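Local coordinates for protein histidine--tRNA ligase (Thermus thermophilus, PDB 1H4V) that joins L-histidine to its cognate tRNA(His) at the expense of ATP, working as a homodimeric class II aminoacyl-tRNA synthetase, at residues E130-D140 with G284-S292. Residues are numbered along the deposited sequence; the frame is centred on the assembly and turned at random.
Sequences EALGSENPILD and GGGRYDGLS
R287 reaches from the end of strand 281-287 to D140 in the first turn of helix 137-153 and grips its carboxylate side-on. R287 NE meets the syn lone pair of D140 OD1 at 3.0 Å, and R287 NH2 gives D140 OD2 a nearly straight bond of 2.6 Å. Both oxygens lie close to the guanidinium plane, and so does the carbonyl oxygen of S134, bound by R287 NH1 at 3.0 Å. The side chain leaves extended, CG anti to the backbone N (chi1 -178°), and bends at chi3, which turns the guanidinium edge to these acceptors. Arginine suits the place because its planar N-H groups serve several acceptors at once, and aspartate because its two oxygens match a pair of them. A methionine here would probably leave D140 OD2 and the S134 carbonyl without these N-H groups and weaken the loop's tie to the strand. E135 O, bonded by H236, lies 3.5 Å above the guanidinium plane, offset toward the rim. L132 offers an apolar branch, its CD2 3.8 Å from Y288 CE1 at the ring edge.

Around this shell, D289 OD2 also takes R287 NH1, at 3.2 Å, and is fixed by the G302 backbone N; T267 holds D140 OD1, and R266 pairs with E135. This buried salt-bridge network joins the loop and helix after strand 123-132 to strand 281-287, across V303 of the intervening strand, in the largely antiparallel sheet of the class II synthetase catalytic domain.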
loop_
_atom_site.group_PDB
_atom_site.type_symbol
_atom_site.label_atom_id
_atom_site.label_comp_id
_atom_site.label_asym_id
_atom_site.label_seq_id
_atom_site.Cartn_x
_atom_site.Cartn_y
_atom_site.Cartn_z
ATOM N N GLU A 130 4.940 2.354 16.764
ATOM C CA GLU A 130 4.663 3.261 17.867
ATOM C C GLU A 130 3.983 2.542 19.046
ATOM O O GLU A 130 3.015 1.797 18.869
ATOM C CB GLU A 130 3.761 4.391 17.352
ATOM C CG GLU A 130 4.353 5.795 17.380
ATOM C CD GLU A 130 5.702 5.938 16.684
ATOM O OE1 GLU A 130 6.660 6.366 17.354
ATOM O OE2 GLU A 130 5.814 5.643 15.476
ATOM N N ALA A 131 4.512 2.764 20.244
ATOM C CA ALA A 131 3.968 2.200 21.480
ATOM C C ALA A 131 3.535 3.416 22.291
ATOM O O ALA A 131 4.368 4.136 22.828
ATOM C CB ALA A 131 5.046 1.431 22.226
ATOM N N LEU A 132 2.229 3.647 22.371
ATOM C CA LEU A 132 1.688 4.807 23.077
ATOM C C LEU A 132 0.947 4.481 24.362
ATOM O O LEU A 132 0.245 3.473 24.442
ATOM C CB LEU A 132 0.729 5.553 22.155
ATOM C CG LEU A 132 1.247 5.777 20.744
ATOM C CD1 LEU A 132 0.095 6.107 19.806
ATOM C CD2 LEU A 132 2.264 6.879 20.769
ATOM N N GLY A 133 1.098 5.357 25.355
ATOM C CA GLY A 133 0.409 5.182 26.618
ATOM C C GLY A 133 1.228 4.835 27.842
ATOM O O GLY A 133 0.689 4.793 28.942
ATOM N N SER A 134 2.521 4.600 27.687
ATOM C CA SER A 134 3.325 4.246 28.844
ATOM C C SER A 134 4.724 4.847 28.856
ATOM O O SER A 134 5.341 5.047 27.813
ATOM C CB SER A 134 3.421 2.721 28.952
ATOM O OG SER A 134 4.235 2.350 30.049
ATOM N N GLU A 135 5.221 5.116 30.060
ATOM C CA GLU A 135 6.551 5.685 30.251
ATOM C C GLU A 135 7.556 4.584 30.612
ATOM O O GLU A 135 8.761 4.830 30.701
ATOM C CB GLU A 135 6.506 6.726 31.374
ATOM C CG GLU A 135 7.852 7.340 31.689
ATOM C CD GLU A 135 8.322 8.295 30.605
ATOM O OE1 GLU A 135 9.550 8.439 30.431
ATOM O OE2 GLU A 135 7.461 8.909 29.938
ATOM N N ASN A 136 7.051 3.371 30.818
ATOM C CA ASN A 136 7.886 2.227 31.186
ATOM C C ASN A 136 9.093 2.025 30.263
ATOM O O ASN A 136 8.941 1.888 29.056
ATOM C CB ASN A 136 7.039 0.954 31.207
ATOM C CG ASN A 136 7.691 -0.151 32.003
ATOM O OD1 ASN A 136 8.819 -0.549 31.722
ATOM N ND2 ASN A 136 6.987 -0.644 33.021
ATOM N N PRO A 137 10.313 2.008 30.830
ATOM C CA PRO A 137 11.554 1.829 30.066
ATOM C C PRO A 137 11.645 0.518 29.292
ATOM O O PRO A 137 12.472 0.371 28.382
ATOM C CB PRO A 137 12.646 1.974 31.131
ATOM C CG PRO A 137 11.960 1.566 32.385
ATOM C CD PRO A 137 10.607 2.199 32.261
ATOM N N ILE A 138 10.804 -0.441 29.655
ATOM C CA ILE A 138 10.784 -1.702 28.940
ATOM C C ILE A 138 10.365 -1.420 27.491
ATOM O O ILE A 138 10.882 -2.023 26.562
ATOM C CB ILE A 138 9.797 -2.709 29.604
ATOM C CG1 ILE A 138 10.468 -3.349 30.825
ATOM C CG2 ILE A 138 9.367 -3.778 28.609
ATOM C CD1 ILE A 138 9.539 -4.195 31.694
ATOM N N LEU A 139 9.451 -0.477 27.298
ATOM C CA LEU A 139 8.984 -0.157 25.958
ATOM C C LEU A 139 10.059 0.457 25.072
ATOM O O LEU A 139 10.056 0.249 23.854
ATOM C CB LEU A 139 7.773 0.766 26.033
ATOM C CG LEU A 139 6.655 0.097 26.823
ATOM C CD1 LEU A 139 5.555 1.084 27.092
ATOM C CD2 LEU A 139 6.139 -1.113 26.050
ATOM N N ASP A 140 10.978 1.208 25.677
ATOM C CA ASP A 140 12.065 1.829 24.921
ATOM C C ASP A 140 13.017 0.744 24.431
ATOM O O ASP A 140 13.426 0.734 23.275
ATOM C CB ASP A 140 12.830 2.827 25.796
ATOM C CG ASP A 140 11.919 3.853 26.433
ATOM O OD1 ASP A 140 12.267 5.053 26.419
ATOM O OD2 ASP A 140 10.855 3.461 26.959
ATOM N N GLY A 284 15.621 4.827 13.099
ATOM C CA GLY A 284 15.873 5.221 14.468
ATOM C C GLY A 284 14.623 5.803 15.081
ATOM O O GLY A 284 13.565 5.809 14.458
ATOM N N GLY A 285 14.734 6.296 16.306
ATOM C CA GLY A 285 13.568 6.860 16.955
ATOM C C GLY A 285 13.799 7.236 18.400
ATOM O O GLY A 285 14.874 7.681 18.779
ATOM N N GLY A 286 12.775 7.054 19.215
ATOM C CA GLY A 286 12.903 7.398 20.613
ATOM C C GLY A 286 11.582 7.802 21.221
ATOM O O GLY A 286 10.532 7.685 20.594
ATOM N N ARG A 287 11.651 8.287 22.455
ATOM C CA ARG A 287 10.478 8.695 23.211
ATOM C C ARG A 287 10.076 10.129 22.861
ATOM O O ARG A 287 10.933 10.978 22.600
ATOM C CB ARG A 287 10.799 8.523 24.702
ATOM C CG ARG A 287 9.686 8.851 25.672
ATOM C CD ARG A 287 10.039 8.290 27.043
ATOM N NE ARG A 287 9.890 6.834 27.095
ATOM C CZ ARG A 287 8.711 6.213 27.128
ATOM N NH1 ARG A 287 7.583 6.919 27.115
ATOM N NH2 ARG A 287 8.647 4.890 27.182
ATOM N N TYR A 288 8.773 10.390 22.846
ATOM C CA TYR A 288 8.246 11.712 22.494
ATOM C C TYR A 288 6.969 12.046 23.255
ATOM O O TYR A 288 5.919 12.277 22.651
ATOM C CB TYR A 288 7.949 11.753 21.004
ATOM C CG TYR A 288 7.119 10.577 20.553
ATOM C CD1 TYR A 288 5.731 10.564 20.722
ATOM C CD2 TYR A 288 7.726 9.450 19.996
ATOM C CE1 TYR A 288 4.976 9.464 20.352
ATOM C CE2 TYR A 288 6.979 8.345 19.625
ATOM C CZ TYR A 288 5.607 8.357 19.808
ATOM O OH TYR A 288 4.872 7.252 19.474
ATOM N N ASP A 289 7.076 12.115 24.572
ATOM C CA ASP A 289 5.931 12.375 25.436
ATOM C C ASP A 289 5.062 13.632 25.271
ATOM O O ASP A 289 3.900 13.613 25.672
ATOM C CB ASP A 289 6.390 12.240 26.892
ATOM C CG ASP A 289 6.963 10.850 27.191
ATOM O OD1 ASP A 289 7.516 10.652 28.293
ATOM O OD2 ASP A 289 6.862 9.956 26.317
ATOM N N GLY A 290 5.573 14.707 24.682
ATOM C CA GLY A 290 4.743 15.899 24.547
ATOM C C GLY A 290 4.032 16.167 23.221
ATOM O O GLY A 290 3.415 17.220 23.046
ATOM N N LEU A 291 4.093 15.220 22.291
ATOM C CA LEU A 291 3.472 15.400 20.986
ATOM C C LEU A 291 1.944 15.400 21.019
ATOM O O LEU A 291 1.302 16.159 20.286
ATOM C CB LEU A 291 3.980 14.323 20.010
ATOM C CG LEU A 291 3.359 14.292 18.611
ATOM C CD1 LEU A 291 3.675 15.568 17.865
ATOM C CD2 LEU A 291 3.902 13.102 17.858
ATOM N N SER A 292 1.360 14.556 21.860
ATOM C CA SER A 292 -0.093 14.476 21.962
ATOM C C SER A 292 -0.717 15.812 22.368
ATOM O O SER A 292 -1.663 16.283 21.740
ATOM C CB SER A 292 -0.487 13.399 22.969
ATOM O OG SER A 292 -1.897 13.303 23.070
#